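Local coordinates for protein thymidylate synthase ThyX (Streptomyces cacaoi subsp. asoensis, PDB 4P5A) that probably methylates UMP or dUMP at the uracil ring as a homotetrameric, FAD-dependent member of the ThyX thymidylate synthase family, at residues M70-L84 and Q206-W220. Numbering follows the deposited sequence.
Sequences MTFLVRAPIFTVRHL and QREIEMVAEQMETAW. With 5BU (5-bromo-uridine-5'-monophosphate), chain F.
Phe72 and Met216 make the most extensive contact of an apolar interface in which helix 207-220 packs against a face of the antiparallel sheet of the ThyX fold, running almost exactly opposite to strand 70-77 (172°). Met216 CG stands over the middle of the Phe72 ring, 3.8 Å from its centroid, in a CH-pi contact, with Ala219 CB at the ring edge. The Met216 chain runs extended beyond CG, so that SD stays above the same face, at a distance, as a Met-aromatic contact, and CE reaches Val74 CG2, 3.8 Å away. With a serine in place of Phe72, Met216 CG would probably lose its aromatic platform and Ala219 its edge contact, leaving a gap between strand and helix. A second Met-aromatic contact lies beside it, where the strand segment starts and Met70 SD approaches Trp220 CD1 obliquely at 3.6 Å.

Past Pro77, the N-cap of helix 78-84, that short helix crosses helix 207-220 at -62°. Ile209 fills this crossing: its CD1 reaches Leu84 CB, while Thr80 CG2 lies against the backbone around Ile209 N. Phe79 presents its ring edge to Glu208 OE2, which also accepts a hydrogen bond from Gln206 NE2 (3.1 Å) from above the carboxylate plane. Arg166 of the second subunit binds Gln206 OE1, which brings the subunit interface to this corner; within the chain, Tyr107 and Arg113 hold Glu208 OE1.

Bonding to nucleotide and water fixes the His83 ring, which is sandwiched between the uracil N3 side of 5-bromo-UMP and the carbonyl oxygen of Phe79. His83 NE2 donates a nearly straight hydrogen bond (166°) to phosphate oxygen OP3 at 2.7 Å; on the same ring, ND1 is 2.9 Å from a water oxygen that also bonds Thr80 OG1 and accepts from Ile209 N.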
loop_
_atom_site.group_PDB
_atom_site.type_symbol
_atom_site.label_atom_id
_atom_site.label_comp_id
_atom_site.label_asym_id
_atom_site.label_seq_id
_atom_site.Cartn_x
_atom_site.Cartn_y
_atom_site.Cartn_z
ATOM N N MET B 70 10.796 -7.574 -10.573
ATOM C CA MET B 70 10.954 -8.945 -11.062
ATOM C C MET B 70 9.578 -9.493 -11.350
ATOM O O MET B 70 8.680 -9.294 -10.502
ATOM C CB MET B 70 11.581 -9.812 -9.958
ATOM C CG MET B 70 13.145 -9.557 -9.873
ATOM S SD MET B 70 13.741 -10.273 -8.273
ATOM C CE MET B 70 13.220 -8.997 -6.988
ATOM N N THR B 71 9.410 -10.216 -12.438
ATOM C CA THR B 71 8.020 -10.772 -12.675
ATOM C C THR B 71 8.158 -12.269 -12.799
ATOM O O THR B 71 8.969 -12.755 -13.596
ATOM C CB THR B 71 7.466 -10.251 -13.987
ATOM O OG1 THR B 71 7.248 -8.785 -13.904
ATOM C CG2 THR B 71 6.138 -10.947 -14.425
ATOM N N PHE B 72 7.362 -12.994 -12.046
ATOM C CA PHE B 72 7.396 -14.464 -12.049
ATOM C C PHE B 72 6.123 -15.026 -12.648
ATOM O O PHE B 72 5.021 -14.531 -12.350
ATOM C CB PHE B 72 7.491 -14.996 -10.617
ATOM C CG PHE B 72 8.783 -14.634 -9.942
ATOM C CD1 PHE B 72 9.958 -15.352 -10.281
ATOM C CD2 PHE B 72 8.834 -13.583 -9.045
ATOM C CE1 PHE B 72 11.186 -15.055 -9.642
ATOM C CE2 PHE B 72 10.058 -13.261 -8.414
ATOM C CZ PHE B 72 11.213 -13.988 -8.739
ATOM N N LEU B 73 6.254 -16.138 -13.338
ATOM C CA LEU B 73 5.102 -16.961 -13.720
ATOM C C LEU B 73 5.065 -18.111 -12.745
ATOM O O LEU B 73 6.045 -18.910 -12.623
ATOM C CB LEU B 73 5.319 -17.570 -15.160
ATOM C CG LEU B 73 4.210 -18.532 -15.731
ATOM C CD1 LEU B 73 2.845 -17.850 -15.810
ATOM C CD2 LEU B 73 4.666 -18.857 -17.217
ATOM N N VAL B 74 3.932 -18.258 -12.051
ATOM C CA VAL B 74 3.826 -19.241 -10.995
ATOM C C VAL B 74 2.659 -20.184 -11.337
ATOM O O VAL B 74 1.588 -19.752 -11.680
ATOM C CB VAL B 74 3.466 -18.527 -9.637
ATOM C CG1 VAL B 74 3.310 -19.588 -8.492
ATOM C CG2 VAL B 74 4.606 -17.511 -9.268
ATOM N N ARG B 75 2.889 -21.495 -11.269
ATOM C CA ARG B 75 1.821 -22.453 -11.335
ATOM C C ARG B 75 1.698 -23.266 -10.039
ATOM O O ARG B 75 2.680 -23.904 -9.591
ATOM C CB ARG B 75 2.092 -23.420 -12.510
ATOM C CG ARG B 75 0.903 -24.413 -12.788
ATOM C CD ARG B 75 1.147 -25.290 -14.122
ATOM N NE ARG B 75 2.017 -24.565 -15.057
ATOM C CZ ARG B 75 1.603 -23.756 -16.038
ATOM N NH1 ARG B 75 0.299 -23.576 -16.290
ATOM N NH2 ARG B 75 2.496 -23.133 -16.785
ATOM N N ALA B 76 0.526 -23.219 -9.395
ATOM C CA ALA B 76 0.417 -23.787 -8.036
ATOM C C ALA B 76 -1.057 -24.008 -7.819
ATOM O O ALA B 76 -1.900 -23.334 -8.463
ATOM C CB ALA B 76 1.013 -22.772 -6.950
ATOM N N PRO B 77 -1.421 -24.886 -6.821
ATOM C CA PRO B 77 -2.802 -25.105 -6.461
ATOM C C PRO B 77 -3.399 -23.854 -5.803
ATOM O O PRO B 77 -2.656 -23.041 -5.201
ATOM C CB PRO B 77 -2.735 -26.290 -5.476
ATOM C CG PRO B 77 -1.337 -26.212 -4.869
ATOM C CD PRO B 77 -0.455 -25.687 -6.024
ATOM N N ILE B 78 -4.676 -23.667 -5.978
ATOM C CA ILE B 78 -5.342 -22.494 -5.380
ATOM C C ILE B 78 -5.017 -22.278 -3.879
ATOM O O ILE B 78 -4.779 -21.135 -3.470
ATOM C CB ILE B 78 -6.873 -22.664 -5.573
ATOM C CG1 ILE B 78 -7.168 -22.402 -7.039
ATOM C CG2 ILE B 78 -7.674 -21.656 -4.665
ATOM C CD1 ILE B 78 -8.609 -22.676 -7.403
ATOM N N PHE B 79 -4.969 -23.339 -3.059
ATOM C CA PHE B 79 -4.674 -23.027 -1.687
ATOM C C PHE B 79 -3.336 -22.339 -1.460
ATOM O O PHE B 79 -3.177 -21.641 -0.462
ATOM C CB PHE B 79 -4.827 -24.218 -0.728
ATOM C CG PHE B 79 -3.765 -25.265 -0.890
ATOM C CD1 PHE B 79 -3.861 -26.259 -1.890
ATOM C CD2 PHE B 79 -2.622 -25.211 -0.076
ATOM C CE1 PHE B 79 -2.792 -27.219 -2.035
ATOM C CE2 PHE B 79 -1.575 -26.124 -0.242
ATOM C CZ PHE B 79 -1.639 -27.084 -1.251
ATOM N N THR B 80 -2.351 -22.614 -2.309
ATOM C CA THR B 80 -1.028 -21.976 -2.194
ATOM C C THR B 80 -1.033 -20.597 -2.873
ATOM O O THR B 80 -0.387 -19.684 -2.391
ATOM C CB THR B 80 -0.007 -22.882 -2.920
ATOM O OG1 THR B 80 0.089 -24.097 -2.160
ATOM C CG2 THR B 80 1.394 -22.239 -2.936
ATOM N N VAL B 81 -1.792 -20.467 -3.960
ATOM C CA VAL B 81 -1.958 -19.080 -4.514
ATOM C C VAL B 81 -2.572 -18.118 -3.515
ATOM O O VAL B 81 -2.198 -16.936 -3.495
ATOM C CB VAL B 81 -2.831 -19.158 -5.778
ATOM C CG1 VAL B 81 -3.057 -17.755 -6.406
ATOM C CG2 VAL B 81 -2.049 -20.002 -6.793
ATOM N N ARG B 82 -3.513 -18.626 -2.724
ATOM C CA ARG B 82 -4.076 -17.804 -1.647
ATOM C C ARG B 82 -2.971 -17.273 -0.739
ATOM O O ARG B 82 -3.102 -16.087 -0.370
ATOM C CB ARG B 82 -5.144 -18.492 -0.791
ATOM C CG ARG B 82 -6.298 -19.006 -1.706
ATOM C CD ARG B 82 -7.660 -18.568 -1.046
ATOM N NE ARG B 82 -7.988 -19.141 0.175
ATOM C CZ ARG B 82 -8.734 -18.549 1.124
ATOM N NH1 ARG B 82 -9.056 -19.264 2.122
ATOM N NH2 ARG B 82 -9.130 -17.278 1.091
ATOM N N HIS B 83 -2.031 -18.100 -0.293
ATOM C CA HIS B 83 -0.952 -17.632 0.552
ATOM C C HIS B 83 -0.134 -16.531 -0.170
ATOM O O HIS B 83 0.131 -15.511 0.457
ATOM C CB HIS B 83 -0.047 -18.791 1.008
ATOM C CG HIS B 83 -0.824 -19.842 1.734
ATOM N ND1 HIS B 83 -0.296 -21.094 2.030
ATOM C CD2 HIS B 83 -2.060 -19.803 2.276
ATOM C CE1 HIS B 83 -1.190 -21.778 2.714
ATOM N NE2 HIS B 83 -2.250 -21.006 2.923
ATOM N N LEU B 84 0.238 -16.795 -1.405
ATOM C CA LEU B 84 1.051 -15.812 -2.201
ATOM C C LEU B 84 0.280 -14.505 -2.274
ATOM O O LEU B 84 0.890 -13.423 -2.066
ATOM C CB LEU B 84 1.251 -16.345 -3.628
ATOM C CG LEU B 84 1.956 -15.345 -4.556
ATOM C CD1 LEU B 84 3.313 -14.903 -3.974
ATOM C CD2 LEU B 84 2.242 -16.128 -5.853
ATOM N N GLN B 206 3.264 -23.084 5.206
ATOM C CA GLN B 206 2.976 -24.339 4.561
ATOM C C GLN B 206 4.041 -24.734 3.563
ATOM O O GLN B 206 4.558 -23.902 2.818
ATOM C CB GLN B 206 1.571 -24.286 3.911
ATOM C CG GLN B 206 1.167 -25.644 3.261
ATOM C CD GLN B 206 -0.323 -25.991 3.285
ATOM O OE1 GLN B 206 -1.106 -25.281 3.814
ATOM N NE2 GLN B 206 -0.684 -27.255 2.793
ATOM N N ARG B 207 4.363 -26.054 3.481
ATOM C CA ARG B 207 5.445 -26.399 2.581
ATOM C C ARG B 207 5.284 -25.925 1.107
ATOM O O ARG B 207 6.268 -25.543 0.431
ATOM C CB ARG B 207 5.556 -27.955 2.624
ATOM C CG ARG B 207 6.652 -28.403 1.673
ATOM C CD ARG B 207 8.081 -27.964 2.169
ATOM N NE ARG B 207 9.021 -28.455 1.126
ATOM C CZ ARG B 207 10.000 -27.738 0.585
ATOM N NH1 ARG B 207 10.256 -26.524 1.036
ATOM N NH2 ARG B 207 10.744 -28.249 -0.406
ATOM N N GLU B 208 4.049 -25.915 0.591
ATOM C CA GLU B 208 3.872 -25.602 -0.819
ATOM C C GLU B 208 4.211 -24.146 -1.147
ATOM O O GLU B 208 4.897 -23.846 -2.171
ATOM C CB GLU B 208 2.442 -25.956 -1.287
ATOM C CG GLU B 208 2.183 -27.554 -1.459
ATOM C CD GLU B 208 2.010 -28.288 -0.116
ATOM O OE1 GLU B 208 2.276 -29.521 -0.065
ATOM O OE2 GLU B 208 1.755 -27.658 0.928
ATOM N N ILE B 209 3.770 -23.198 -0.311
ATOM C CA ILE B 209 4.239 -21.832 -0.558
ATOM C C ILE B 209 5.715 -21.651 -0.344
ATOM O O ILE B 209 6.370 -20.866 -1.066
ATOM C CB ILE B 209 3.360 -20.743 0.230
ATOM C CG1 ILE B 209 3.739 -19.303 -0.212
ATOM C CG2 ILE B 209 3.646 -20.886 1.736
ATOM C CD1 ILE B 209 3.303 -19.061 -1.692
ATOM N N GLU B 210 6.264 -22.495 0.526
ATOM C CA GLU B 210 7.716 -22.456 0.728
ATOM C C GLU B 210 8.406 -22.908 -0.561
ATOM O O GLU B 210 9.470 -22.393 -0.881
ATOM C CB GLU B 210 8.134 -23.321 1.900
ATOM C CG GLU B 210 9.666 -23.178 2.179
ATOM C CD GLU B 210 10.081 -24.013 3.391
ATOM O OE1 GLU B 210 10.909 -23.474 4.091
ATOM O OE2 GLU B 210 9.650 -25.210 3.580
ATOM N N MET B 211 7.870 -23.914 -1.262
ATOM C CA MET B 211 8.448 -24.286 -2.569
ATOM C C MET B 211 8.447 -23.171 -3.594
ATOM O O MET B 211 9.397 -23.022 -4.368
ATOM C CB MET B 211 7.714 -25.514 -3.119
ATOM C CG MET B 211 7.863 -26.748 -2.161
ATOM S SD MET B 211 6.656 -28.021 -2.663
ATOM C CE MET B 211 7.208 -28.417 -4.325
ATOM N N VAL B 212 7.369 -22.391 -3.609
ATOM C CA VAL B 212 7.327 -21.183 -4.467
ATOM C C VAL B 212 8.436 -20.281 -4.056
ATOM O O VAL B 212 9.215 -19.752 -4.939
ATOM C CB VAL B 212 5.948 -20.461 -4.333
ATOM C CG1 VAL B 212 5.971 -19.073 -5.079
ATOM C CG2 VAL B 212 4.774 -21.377 -4.871
ATOM N N ALA B 213 8.469 -19.950 -2.740
ATOM C CA ALA B 213 9.452 -18.980 -2.234
ATOM C C ALA B 213 10.897 -19.435 -2.560
ATOM O O ALA B 213 11.718 -18.585 -2.891
ATOM C CB ALA B 213 9.325 -18.845 -0.713
ATOM N N GLU B 214 11.226 -20.731 -2.389
ATOM C CA GLU B 214 12.629 -21.135 -2.619
ATOM C C GLU B 214 13.036 -20.948 -4.081
ATOM O O GLU B 214 14.152 -20.539 -4.377
ATOM C CB GLU B 214 12.836 -22.655 -2.195
ATOM C CG GLU B 214 12.689 -22.785 -0.713
ATOM C CD GLU B 214 12.559 -24.259 -0.216
ATOM O OE1 GLU B 214 12.132 -25.167 -1.029
ATOM O OE2 GLU B 214 12.874 -24.444 0.990
ATOM N N GLN B 215 12.112 -21.148 -4.984
ATOM C CA GLN B 215 12.457 -20.985 -6.382
ATOM C C GLN B 215 12.604 -19.512 -6.742
ATOM O O GLN B 215 13.409 -19.160 -7.595
ATOM C CB GLN B 215 11.417 -21.687 -7.269
ATOM C CG GLN B 215 11.405 -23.240 -7.097
ATOM C CD GLN B 215 10.304 -23.835 -8.019
ATOM O OE1 GLN B 215 10.297 -23.613 -9.240
ATOM N NE2 GLN B 215 9.330 -24.471 -7.420
ATOM N N MET B 216 11.742 -18.673 -6.147
ATOM C CA MET B 216 11.876 -17.263 -6.395
ATOM C C MET B 216 13.242 -16.838 -5.898
ATOM O O MET B 216 13.912 -15.995 -6.477
ATOM C CB MET B 216 10.760 -16.482 -5.630
ATOM C CG MET B 216 9.468 -16.640 -6.414
ATOM S SD MET B 216 8.174 -15.829 -5.393
ATOM C CE MET B 216 6.759 -15.889 -6.523
ATOM N N GLU B 217 13.588 -17.251 -4.697
ATOM C CA GLU B 217 14.880 -16.824 -4.095
ATOM C C GLU B 217 16.088 -17.236 -4.916
ATOM O O GLU B 217 17.046 -16.472 -5.044
ATOM C CB GLU B 217 14.980 -17.403 -2.655
ATOM C CG GLU B 217 16.245 -16.891 -1.931
ATOM C CD GLU B 217 16.248 -17.159 -0.416
ATOM O OE1 GLU B 217 15.235 -17.667 0.146
ATOM O OE2 GLU B 217 17.265 -16.799 0.206
ATOM N N THR B 218 16.044 -18.458 -5.398
ATOM C CA THR B 218 17.141 -18.967 -6.258
ATOM C C THR B 218 17.284 -18.100 -7.517
ATOM O O THR B 218 18.434 -17.689 -7.881
ATOM C CB THR B 218 16.821 -20.416 -6.667
ATOM O OG1 THR B 218 16.906 -21.248 -5.497
ATOM C CG2 THR B 218 17.899 -20.879 -7.778
ATOM N N ALA B 219 16.167 -17.718 -8.114
ATOM C CA ALA B 219 16.229 -16.798 -9.268
ATOM C C ALA B 219 16.764 -15.423 -8.872
ATOM O O ALA B 219 17.609 -14.825 -9.509
ATOM C CB ALA B 219 14.848 -16.656 -9.988
ATOM N N TRP B 220 16.231 -14.856 -7.797
ATOM C CA TRP B 220 16.617 -13.524 -7.366
ATOM C C TRP B 220 18.133 -13.494 -6.991
ATOM O O TRP B 220 18.823 -12.518 -7.231
ATOM C CB TRP B 220 15.795 -13.165 -6.134
ATOM C CG TRP B 220 16.215 -11.896 -5.393
ATOM C CD1 TRP B 220 16.394 -10.635 -5.909
ATOM C CD2 TRP B 220 16.541 -11.815 -4.006
ATOM N NE1 TRP B 220 16.718 -9.772 -4.885
ATOM C CE2 TRP B 220 16.828 -10.451 -3.716
ATOM C CE3 TRP B 220 16.538 -12.748 -2.936
ATOM C CZ2 TRP B 220 17.208 -10.028 -2.438
ATOM C CZ3 TRP B 220 16.863 -12.323 -1.713
ATOM C CH2 TRP B 220 17.195 -10.973 -1.449
HETATM P P 5BU F . -5.478 -21.504 5.240
HETATM O OP1 5BU F . -6.890 -22.018 5.090
HETATM O OP2 5BU F . -4.872 -21.654 6.651
HETATM O OP3 5BU F . -4.501 -22.012 4.119
HETATM O "O5'" 5BU F . -5.579 -19.880 5.019
HETATM C "C5'" 5BU F . -6.641 -19.220 5.537
HETATM C "C4'" 5BU F . -6.437 -17.644 5.206
HETATM O "O4'" 5BU F . -5.218 -17.200 5.901
HETATM C "C3'" 5BU F . -6.154 -17.402 3.729
HETATM O "O3'" 5BU F . -6.532 -16.039 3.367
HETATM C "C2'" 5BU F . -4.636 -17.482 3.698
HETATM O "O2'" 5BU F . -4.120 -16.739 2.572
HETATM C "C1'" 5BU F . -4.135 -16.965 5.029
HETATM N N1 5BU F . -3.001 -17.728 5.607
HETATM C C2 5BU F . -1.792 -17.696 4.917
HETATM O O2 5BU F . -1.721 -16.906 3.947
HETATM N N3 5BU F . -0.730 -18.460 5.251
HETATM C C4 5BU F . -0.831 -19.321 6.351
HETATM O O4 5BU F . 0.112 -20.002 6.665
HETATM C C5 5BU F . -2.071 -19.337 7.020
HETATM C C6 5BU F . -3.175 -18.624 6.693
HETATM BR BR 5BU F . -2.180 -20.363 8.663
HETATM O O HOH W 1 1.005 -23.365 0.669
#